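Side-chain contacts in secreted protein (Streptomyces lividans TK24, PDB 5LXZ), which is a copper metalloradical protein of the AA5 family with a galactose oxidase-like fold, and probably oxidises alcohol groups at its copper site: residues Thr84-Gly89 / Tyr279-Lys284; Thr252-Gly257 / Gly307-Ser312; Phe302-Gly307 / Ala386-Asp391. The protein carries 1 engineered substitution. All coordinates share one frame; numbering follows the deposited sequence.

Contact 1. Residues Thr84-Gly89 / Tyr279-Lys284; sequences TQLANG and YDPKTK
Leu86 meets Pro281 and Tyr279 through its two methyl groups. The contact is apolar, and no hydrogen bond joins the segments directly. Leu86 CD2 lies 4.2 Å from Pro281 CG, and the two side chains approach at a slant. The other branch, Leu86 CD1, comes within 4.3 Å of Tyr279 CE2. CG of Leu86 stands opposite the carbonyl carbon (chi1 -62°), which carries both methyls across to the second segment. Ile259 of strand 259-262 also packs on Leu86 and Tyr279. The tyrosine hydroxyl finds its hydrogen-bond partner in Glu228.

The fold here is a beta propeller of the kelch type. Residues 84-89 run from the end of strand 81-85 into a type I turn, closed by Gly89 N on Leu86 O at 3.0 Å. Residues 279-284 leave strand 277-280 of the next blade, so the leucine sits where two blades abut.

Polar contacts lie at the margin. Asn88 ND2 donates to a water at 3.0 Å, and Lys284 NZ holds the same water weakly. Within 279-284, Asp280 makes an Asx turn: Lys282 N reaches Asp280 OD1 at 3.0 Å, from above the carboxylate plane (49° out of it). Asp280 O takes two further backbone donors, Thr283 N at 3.1 Å and Lys284 N at 2.8 Å.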
loop_
_atom_site.group_PDB
_atom_site.type_symbol
_atom_site.label_atom_id
_atom_site.label_comp_id
_atom_site.label_asym_id
_atom_site.label_seq_id
_atom_site.Cartn_x
_atom_site.Cartn_y
_atom_site.Cartn_z
ATOM N N THR A 84 -3.506 -9.674 -0.822
ATOM C CA THR A 84 -2.507 -10.419 -0.101
ATOM C C THR A 84 -2.550 -11.881 -0.572
ATOM O O THR A 84 -3.562 -12.360 -1.099
ATOM C CB THR A 84 -2.656 -10.231 1.413
ATOM O OG1 THR A 84 -1.406 -10.540 2.072
ATOM C CG2 THR A 84 -3.782 -11.059 1.950
ATOM N N GLN A 85 -1.434 -12.574 -0.420
ATOM C CA GLN A 85 -1.349 -13.992 -0.745
ATOM C C GLN A 85 -2.089 -14.852 0.244
ATOM O O GLN A 85 -1.909 -14.728 1.445
ATOM C CB GLN A 85 0.124 -14.418 -0.764
ATOM C CG GLN A 85 0.279 -15.823 -1.357
ATOM C CD GLN A 85 1.559 -16.576 -1.037
ATOM O OE1 GLN A 85 1.592 -17.822 -1.158
ATOM N NE2 GLN A 85 2.625 -15.883 -0.722
ATOM N N LEU A 86 -2.905 -15.747 -0.268
ATOM C CA LEU A 86 -3.567 -16.772 0.520
ATOM C C LEU A 86 -2.645 -17.974 0.706
ATOM O O LEU A 86 -1.619 -18.112 0.066
ATOM C CB LEU A 86 -4.834 -17.206 -0.200
ATOM C CG LEU A 86 -5.862 -16.107 -0.391
ATOM C CD1 LEU A 86 -7.036 -16.694 -1.128
ATOM C CD2 LEU A 86 -6.293 -15.439 0.895
ATOM N N ALA A 87 -3.033 -18.842 1.626
ATOM C CA ALA A 87 -2.219 -20.047 1.897
ATOM C C ALA A 87 -1.983 -20.933 0.698
ATOM O O ALA A 87 -0.928 -21.587 0.578
ATOM C CB ALA A 87 -2.839 -20.863 3.025
ATOM N N ASN A 88 -2.925 -20.960 -0.250
ATOM C CA ASN A 88 -2.678 -21.718 -1.462
ATOM C C ASN A 88 -1.919 -21.031 -2.580
ATOM O O ASN A 88 -1.767 -21.581 -3.673
ATOM C CB ASN A 88 -3.991 -22.261 -1.984
ATOM C CG ASN A 88 -4.887 -21.191 -2.557
ATOM O OD1 ASN A 88 -4.584 -19.985 -2.544
ATOM N ND2 ASN A 88 -6.044 -21.632 -3.042
ATOM N N GLY A 89 -1.371 -19.840 -2.332
ATOM C CA GLY A 89 -0.618 -19.118 -3.348
ATOM C C GLY A 89 -1.454 -18.233 -4.226
ATOM O O GLY A 89 -0.925 -17.430 -4.975
ATOM N N TYR A 279 -12.327 -12.371 5.390
ATOM C CA TYR A 279 -12.506 -13.385 4.363
ATOM C C TYR A 279 -11.987 -14.694 4.894
ATOM O O TYR A 279 -10.841 -14.780 5.311
ATOM C CB TYR A 279 -11.684 -13.022 3.136
ATOM C CG TYR A 279 -11.825 -13.951 1.953
ATOM C CD1 TYR A 279 -12.975 -13.926 1.178
ATOM C CD2 TYR A 279 -10.821 -14.834 1.601
ATOM C CE1 TYR A 279 -13.078 -14.709 0.068
ATOM C CE2 TYR A 279 -10.916 -15.620 0.469
ATOM C CZ TYR A 279 -12.043 -15.540 -0.290
ATOM O OH TYR A 279 -12.092 -16.322 -1.415
ATOM N N ASP A 280 -12.827 -15.731 4.857
ATOM C CA ASP A 280 -12.379 -17.058 5.200
ATOM C C ASP A 280 -12.072 -17.794 3.918
ATOM O O ASP A 280 -12.978 -18.102 3.137
ATOM C CB ASP A 280 -13.523 -17.756 5.944
ATOM C CG ASP A 280 -13.134 -19.122 6.429
ATOM O OD1 ASP A 280 -12.079 -19.623 6.033
ATOM O OD2 ASP A 280 -13.939 -19.652 7.246
ATOM N N PRO A 281 -10.805 -18.098 3.612
ATOM C CA PRO A 281 -10.486 -18.796 2.366
ATOM C C PRO A 281 -11.155 -20.173 2.212
ATOM O O PRO A 281 -11.342 -20.648 1.099
ATOM C CB PRO A 281 -8.962 -18.949 2.419
ATOM C CG PRO A 281 -8.554 -17.892 3.367
ATOM C CD PRO A 281 -9.589 -17.762 4.393
ATOM N N LYS A 282 -11.509 -20.759 3.341
ATOM C CA LYS A 282 -12.171 -22.088 3.305
ATOM C C LYS A 282 -13.618 -22.002 2.861
ATOM O O LYS A 282 -14.158 -22.970 2.322
ATOM C CB LYS A 282 -12.098 -22.767 4.666
ATOM C CG LYS A 282 -10.680 -23.147 5.052
ATOM C CD LYS A 282 -10.630 -23.797 6.413
ATOM C CE LYS A 282 -9.248 -24.389 6.672
ATOM N NZ LYS A 282 -9.220 -25.123 7.985
ATOM N N THR A 283 -14.262 -20.872 3.069
ATOM C CA THR A 283 -15.642 -20.669 2.591
ATOM C C THR A 283 -15.777 -19.733 1.408
ATOM O O THR A 283 -16.833 -19.648 0.805
ATOM C CB THR A 283 -16.531 -20.141 3.686
ATOM O OG1 THR A 283 -16.024 -18.868 4.103
ATOM C CG2 THR A 283 -16.543 -21.053 4.879
ATOM N N LYS A 284 -14.711 -18.990 1.105
ATOM C CA LYS A 284 -14.726 -17.969 0.049
ATOM C C LYS A 284 -15.799 -16.908 0.321
ATOM O O LYS A 284 -16.361 -16.340 -0.605
ATOM C CB LYS A 284 -14.811 -18.572 -1.360
ATOM C CG LYS A 284 -13.633 -19.464 -1.699
ATOM C CD LYS A 284 -13.847 -20.150 -3.041
ATOM C CE LYS A 284 -12.657 -21.012 -3.509
ATOM N NZ LYS A 284 -11.946 -21.766 -2.463
HETATM O O HOH W 1 -8.903 -20.885 -3.431
#

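Contact 2. Residues Thr252-Gly257 / Gly307-Ser312; sequences TTLGDG and GKIFYS. With EDO (1,2-ethanediol), chain N.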
loop_
_atom_site.group_PDB
_atom_site.type_symbol
_atom_site.label_atom_id
_atom_site.label_comp_id
_atom_site.label_asym_id
_atom_site.label_seq_id
_atom_site.Cartn_x
_atom_site.Cartn_y
_atom_site.Cartn_z
ATOM N N THR A 252 -4.988 -7.989 5.089
ATOM C CA THR A 252 -3.848 -8.512 5.843
ATOM C C THR A 252 -4.212 -9.827 6.520
ATOM O O THR A 252 -5.319 -10.001 6.999
ATOM C CB THR A 252 -3.330 -7.427 6.831
ATOM O OG1 THR A 252 -2.016 -7.777 7.275
ATOM C CG2 THR A 252 -4.227 -7.187 7.974
ATOM N N THR A 253 -3.280 -10.761 6.521
ATOM C CA THR A 253 -3.544 -12.098 7.092
ATOM C C THR A 253 -3.498 -12.107 8.597
ATOM O O THR A 253 -2.574 -11.535 9.200
ATOM C CB THR A 253 -2.467 -13.034 6.587
ATOM O OG1 THR A 253 -2.502 -13.030 5.144
ATOM C CG2 THR A 253 -2.658 -14.439 7.129
ATOM N N LEU A 254 -4.488 -12.741 9.197
ATOM C CA LEU A 254 -4.555 -12.903 10.644
ATOM C C LEU A 254 -3.908 -14.237 11.083
ATOM O O LEU A 254 -3.499 -15.056 10.274
ATOM C CB LEU A 254 -6.015 -12.830 11.096
ATOM C CG LEU A 254 -6.736 -11.515 10.787
ATOM C CD1 LEU A 254 -8.197 -11.621 11.229
ATOM C CD2 LEU A 254 -6.089 -10.336 11.495
ATOM N N GLY A 255 -3.815 -14.432 12.387
ATOM C CA GLY A 255 -3.171 -15.642 12.893
ATOM C C GLY A 255 -3.900 -16.922 12.535
ATOM O O GLY A 255 -3.241 -17.964 12.423
ATOM N N ASP A 256 -5.206 -16.853 12.322
ATOM C CA ASP A 256 -5.981 -18.008 11.880
ATOM C C ASP A 256 -5.958 -18.239 10.360
ATOM O O ASP A 256 -6.636 -19.144 9.868
ATOM C CB ASP A 256 -7.420 -17.944 12.409
ATOM C CG ASP A 256 -8.177 -16.730 11.943
ATOM O OD1 ASP A 256 -7.707 -15.990 11.078
ATOM O OD2 ASP A 256 -9.296 -16.472 12.477
ATOM N N GLY A 257 -5.219 -17.429 9.609
ATOM C CA GLY A 257 -5.111 -17.561 8.186
ATOM C C GLY A 257 -6.264 -16.881 7.429
ATOM O O GLY A 257 -6.286 -16.894 6.199
ATOM N N GLY A 307 -0.103 -12.587 17.519
ATOM C CA GLY A 307 -1.384 -12.613 16.842
ATOM C C GLY A 307 -2.117 -11.298 16.727
ATOM O O GLY A 307 -3.139 -11.218 16.095
ATOM N N LYS A 308 -1.595 -10.289 17.404
ATOM C CA LYS A 308 -2.108 -8.945 17.264
ATOM C C LYS A 308 -1.571 -8.340 15.987
ATOM O O LYS A 308 -0.694 -8.873 15.349
ATOM C CB LYS A 308 -1.782 -8.097 18.511
ATOM C CG LYS A 308 -2.318 -8.759 19.793
ATOM C CD LYS A 308 -2.150 -7.853 21.005
ATOM C CE LYS A 308 -2.537 -8.646 22.276
ATOM N NZ LYS A 308 -2.314 -7.907 23.548
ATOM N N ILE A 309 -2.162 -7.221 15.623
ATOM C CA ILE A 309 -1.812 -6.506 14.418
ATOM C C ILE A 309 -1.080 -5.226 14.780
ATOM O O ILE A 309 -1.579 -4.429 15.596
ATOM C CB ILE A 309 -3.073 -6.182 13.611
ATOM C CG1 ILE A 309 -3.639 -7.416 12.924
ATOM C CG2 ILE A 309 -2.823 -5.085 12.540
ATOM C CD1 ILE A 309 -2.828 -7.992 11.753
ATOM N N PHE A 310 0.093 -5.025 14.173
ATOM C CA PHE A 310 0.792 -3.800 14.316
ATOM C C PHE A 310 0.415 -2.842 13.221
ATOM O O PHE A 310 0.518 -3.181 12.052
ATOM C CB PHE A 310 2.301 -4.028 14.287
ATOM C CG PHE A 310 3.110 -2.767 14.487
ATOM C CD1 PHE A 310 2.908 -1.997 15.626
ATOM C CD2 PHE A 310 3.978 -2.323 13.545
ATOM C CE1 PHE A 310 3.653 -0.851 15.833
ATOM C CE2 PHE A 310 4.732 -1.156 13.754
ATOM C CZ PHE A 310 4.557 -0.444 14.890
ATOM N N TYR A 311 -0.059 -1.670 13.642
ATOM C CA TYR A 311 -0.312 -0.542 12.717
ATOM C C TYR A 311 0.843 0.379 12.861
ATOM O O TYR A 311 1.037 0.979 13.923
ATOM C CB TYR A 311 -1.612 0.132 13.082
ATOM C CG TYR A 311 -1.886 1.430 12.352
ATOM C CD1 TYR A 311 -1.809 1.503 10.946
ATOM C CD2 TYR A 311 -2.263 2.567 13.026
ATOM C CE1 TYR A 311 -2.091 2.684 10.273
ATOM C CE2 TYR A 311 -2.606 3.708 12.353
ATOM C CZ TYR A 311 -2.511 3.771 10.975
ATOM O OH TYR A 311 -2.853 4.877 10.246
ATOM N N SER A 312 1.568 0.603 11.763
ATOM C CA SER A 312 2.781 1.400 11.831
ATOM C C SER A 312 2.457 2.896 11.798
ATOM O O SER A 312 3.356 3.684 12.062
ATOM C CB SER A 312 3.714 1.082 10.676
ATOM O OG SER A 312 3.203 1.624 9.462
HETATM C C1 EDO N . -5.571 -13.237 15.562
HETATM O O1 EDO N . -4.621 -12.792 14.571
HETATM C C2 EDO N . -6.842 -13.820 14.958
HETATM O O2 EDO N . -6.542 -14.886 14.076
#
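Thr252 and Ile309 point at each other, tip to tip, with Thr252 CG2 4.1 Å from Ile309 CD1. They join two neighbouring blades of the kelch propeller. Thr252 lies on strand 250-253, the first of its blade. Ile309 lies on strand 309-311, the second of the next.

The threonine has a divided role. Its OG1 is placed opposite the backbone N (chi1 -163°) and is hydrogen-bonded to Leu301 O, on the first strand of the other blade. That leaves the methyl CG2 flanked by the backbone N and C, directed at the isoleucine. The same threonine therefore binds the next blade by a polar and an apolar branch.

Leu254 meets Ile309 differently. The two side chains run at about a right angle. One methyl, Leu254 CD2, rests against the end of the isoleucine chain, 4.0 Å from Ile309 CD1 and 4.1 Å from Ile309 CG1. Ile309 CD1 is thus touched by both a threonine and a leucine methyl. Leu301 and Trp330 of its own blade also pack on Ile309.

Beyond this apolar patch the type I turn Leu254-Gly257 faces Gly307, and a molecule of 1,2-ethanediol, probably from the crystallisation liquor, bridges them. Asp256 N donates to its O2 at 3.0 Å. Gly255 N donates to its O1 at 2.8 Å in a nearly straight bond (164°), and that same O1 donates to Gly307 O at 2.6 Å.

Contact 3. Residues Phe302-Gly307 / Ala386-Asp391; sequences FLMQNG and ADLKAD. With EDO (1,2-ethanediol), chain N.
The turn after strand 301-303 of one propeller blade touches the loop after strand 383-387 of the next blade through Met304 and Leu388. The two side chains lie roughly perpendicular. A single methyl, Leu388 CD1, sits in the bend of the methionine, 3.8 Å from Met304 SD and 3.8 Å from Met304 CE. The bend comes from chi3 of 48°, which folds CE back so that sulfur and methyl both meet the leucine. Phe310 packs on both side chains.

Each segment is a turn leaving a strand, at the seam between two blades of the kelch propeller. Met304 to Gly307 form a type I turn, closed by Gly307 N on Met304 O at 2.9 Å. Asp387 to Ala390 form another, braced by an Asx turn: Lys389 N donates to Asp387 OD1 at 2.9 Å, on the anti side and 25° out of the carboxylate plane.

At the outer side Gln305 and Lys389, both extended beyond CG, converge at a slant, the amide end near the ammonium end. Gln305 OE1 and Lys389 NZ are 3.7 Å apart, too far for a direct bond. A water spans them, donating to Gln305 OE1 at 2.8 Å and held weakly by Lys389 NZ at 3.2 Å. The stronger link runs through a third residue: Gln305 NE2 and Lys389 NZ both donate to Gln361 O.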
loop_
_atom_site.group_PDB
_atom_site.type_symbol
_atom_site.label_atom_id
_atom_site.label_comp_id
_atom_site.label_asym_id
_atom_site.label_seq_id
_atom_site.Cartn_x
_atom_site.Cartn_y
_atom_site.Cartn_z
ATOM N N PHE A 302 0.349 -5.199 10.050
ATOM C CA PHE A 302 1.191 -6.405 9.982
ATOM C C PHE A 302 0.847 -7.353 11.116
ATOM O O PHE A 302 0.705 -6.931 12.265
ATOM C CB PHE A 302 2.653 -6.021 10.132
ATOM C CG PHE A 302 3.227 -5.289 8.932
ATOM C CD1 PHE A 302 3.037 -3.948 8.762
ATOM C CD2 PHE A 302 3.947 -5.972 7.978
ATOM C CE1 PHE A 302 3.549 -3.304 7.646
ATOM C CE2 PHE A 302 4.477 -5.337 6.889
ATOM C CZ PHE A 302 4.248 -4.003 6.708
ATOM N N LEU A 303 0.853 -8.653 10.822
ATOM C CA LEU A 303 0.650 -9.639 11.869
ATOM C C LEU A 303 1.901 -9.816 12.706
ATOM O O LEU A 303 2.980 -10.162 12.189
ATOM C CB LEU A 303 0.252 -10.974 11.241
ATOM C CG LEU A 303 -0.069 -12.101 12.213
ATOM C CD1 LEU A 303 -1.317 -11.812 13.028
ATOM C CD2 LEU A 303 -0.293 -13.357 11.363
ATOM N N MET A 304 1.725 -9.708 14.026
ATOM C CA MET A 304 2.773 -9.869 15.013
ATOM C C MET A 304 2.801 -11.323 15.531
ATOM O O MET A 304 1.817 -12.071 15.414
ATOM C CB MET A 304 2.505 -8.945 16.188
ATOM C CG MET A 304 2.422 -7.484 15.792
ATOM S SD MET A 304 1.724 -6.433 17.104
ATOM C CE MET A 304 2.635 -6.931 18.582
ATOM N N GLN A 305 3.885 -11.673 16.180
ATOM C CA GLN A 305 4.025 -13.052 16.687
ATOM C C GLN A 305 3.041 -13.425 17.746
ATOM O O GLN A 305 2.767 -14.615 17.907
ATOM C CB GLN A 305 5.447 -13.271 17.185
ATOM C CG GLN A 305 6.364 -13.443 16.010
ATOM C CD GLN A 305 7.811 -13.520 16.415
ATOM O OE1 GLN A 305 8.169 -14.179 17.388
ATOM N NE2 GLN A 305 8.646 -12.809 15.708
ATOM N N ASN A 306 2.487 -12.440 18.472
ATOM C CA ASN A 306 1.423 -12.733 19.429
ATOM C C ASN A 306 0.007 -12.747 18.838
ATOM O O ASN A 306 -0.964 -12.815 19.565
ATOM C CB ASN A 306 1.533 -11.796 20.630
ATOM C CG ASN A 306 1.223 -10.354 20.289
ATOM O OD1 ASN A 306 0.901 -10.012 19.138
ATOM N ND2 ASN A 306 1.372 -9.489 21.279
ATOM N N GLY A 307 -0.103 -12.587 17.519
ATOM C CA GLY A 307 -1.384 -12.613 16.842
ATOM C C GLY A 307 -2.117 -11.298 16.727
ATOM O O GLY A 307 -3.139 -11.218 16.095
ATOM N N ALA A 386 10.517 0.589 15.427
ATOM C CA ALA A 386 9.892 0.107 16.643
ATOM C C ALA A 386 10.234 -1.341 16.826
ATOM O O ALA A 386 10.063 -2.130 15.911
ATOM C CB ALA A 386 8.403 0.282 16.621
ATOM N N ASP A 387 10.682 -1.704 18.019
ATOM C CA ASP A 387 10.977 -3.078 18.410
ATOM C C ASP A 387 9.823 -3.643 19.231
ATOM O O ASP A 387 9.661 -3.288 20.426
ATOM C CB ASP A 387 12.272 -3.136 19.221
ATOM C CG ASP A 387 12.664 -4.562 19.608
ATOM O OD1 ASP A 387 11.844 -5.466 19.579
ATOM O OD2 ASP A 387 13.873 -4.697 19.943
ATOM N N LEU A 388 9.007 -4.478 18.638
ATOM C CA LEU A 388 7.829 -4.941 19.315
ATOM C C LEU A 388 8.052 -6.091 20.278
ATOM O O LEU A 388 7.085 -6.563 20.887
ATOM C CB LEU A 388 6.763 -5.281 18.317
ATOM C CG LEU A 388 6.331 -4.207 17.368
ATOM C CD1 LEU A 388 5.037 -4.577 16.709
ATOM C CD2 LEU A 388 6.263 -2.829 18.003
ATOM N N LYS A 389 9.295 -6.535 20.422
ATOM C CA LYS A 389 9.622 -7.477 21.503
ATOM C C LYS A 389 9.796 -6.784 22.846
ATOM O O LYS A 389 9.743 -7.450 23.875
ATOM C CB LYS A 389 10.824 -8.370 21.102
ATOM C CG LYS A 389 10.311 -9.525 20.234
ATOM C CD LYS A 389 11.240 -10.687 19.918
ATOM C CE LYS A 389 10.438 -11.797 19.244
ATOM N NZ LYS A 389 11.292 -12.922 18.811
ATOM N N ALA A 390 9.980 -5.462 22.857
ATOM C CA ALA A 390 10.091 -4.718 24.102
ATOM C C ALA A 390 8.779 -4.755 24.900
ATOM O O ALA A 390 7.655 -4.839 24.333
ATOM C CB ALA A 390 10.544 -3.288 23.826
ATOM N N ASP A 391 8.902 -4.715 26.228
ATOM C CA ASP A 391 7.710 -4.646 27.099
ATOM C C ASP A 391 6.968 -3.331 26.926
ATOM O O ASP A 391 5.732 -3.333 26.894
ATOM C CB ASP A 391 8.071 -4.854 28.578
ATOM C CG ASP A 391 8.543 -6.278 28.869
ATOM O OD1 ASP A 391 7.939 -7.236 28.327
ATOM O OD2 ASP A 391 9.521 -6.434 29.634
HETATM C C1 EDO N . -5.571 -13.237 15.562
HETATM O O1 EDO N . -4.621 -12.792 14.571
HETATM C C2 EDO N . -6.842 -13.820 14.958
HETATM O O2 EDO N . -6.542 -14.886 14.076
HETATM O O HOH W 2 10.635 -15.358 16.813
#

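Overall arrangement
From the N terminus, residues 84-89 wait until 279-284 to close contact 1. Before that loop shuts, 252-257 opens contact 2, so the two cross. Contact 2 closes at 307-312, after 302-307 has opened contact 3, which closes at 386-391. Contacts 2 and 3 therefore cross as well and share Gly307, while contacts 1 and 3 follow in series. Each contact joins one blade to the next, so the three link four successive blades. Contacts 1 and 2 touch, with centres about 14 Å apart, and both involve the blade spanning residues 250-288. Contacts 2 and 3 meet on the blade spanning residues 301-339, their centres about 10 Å apart.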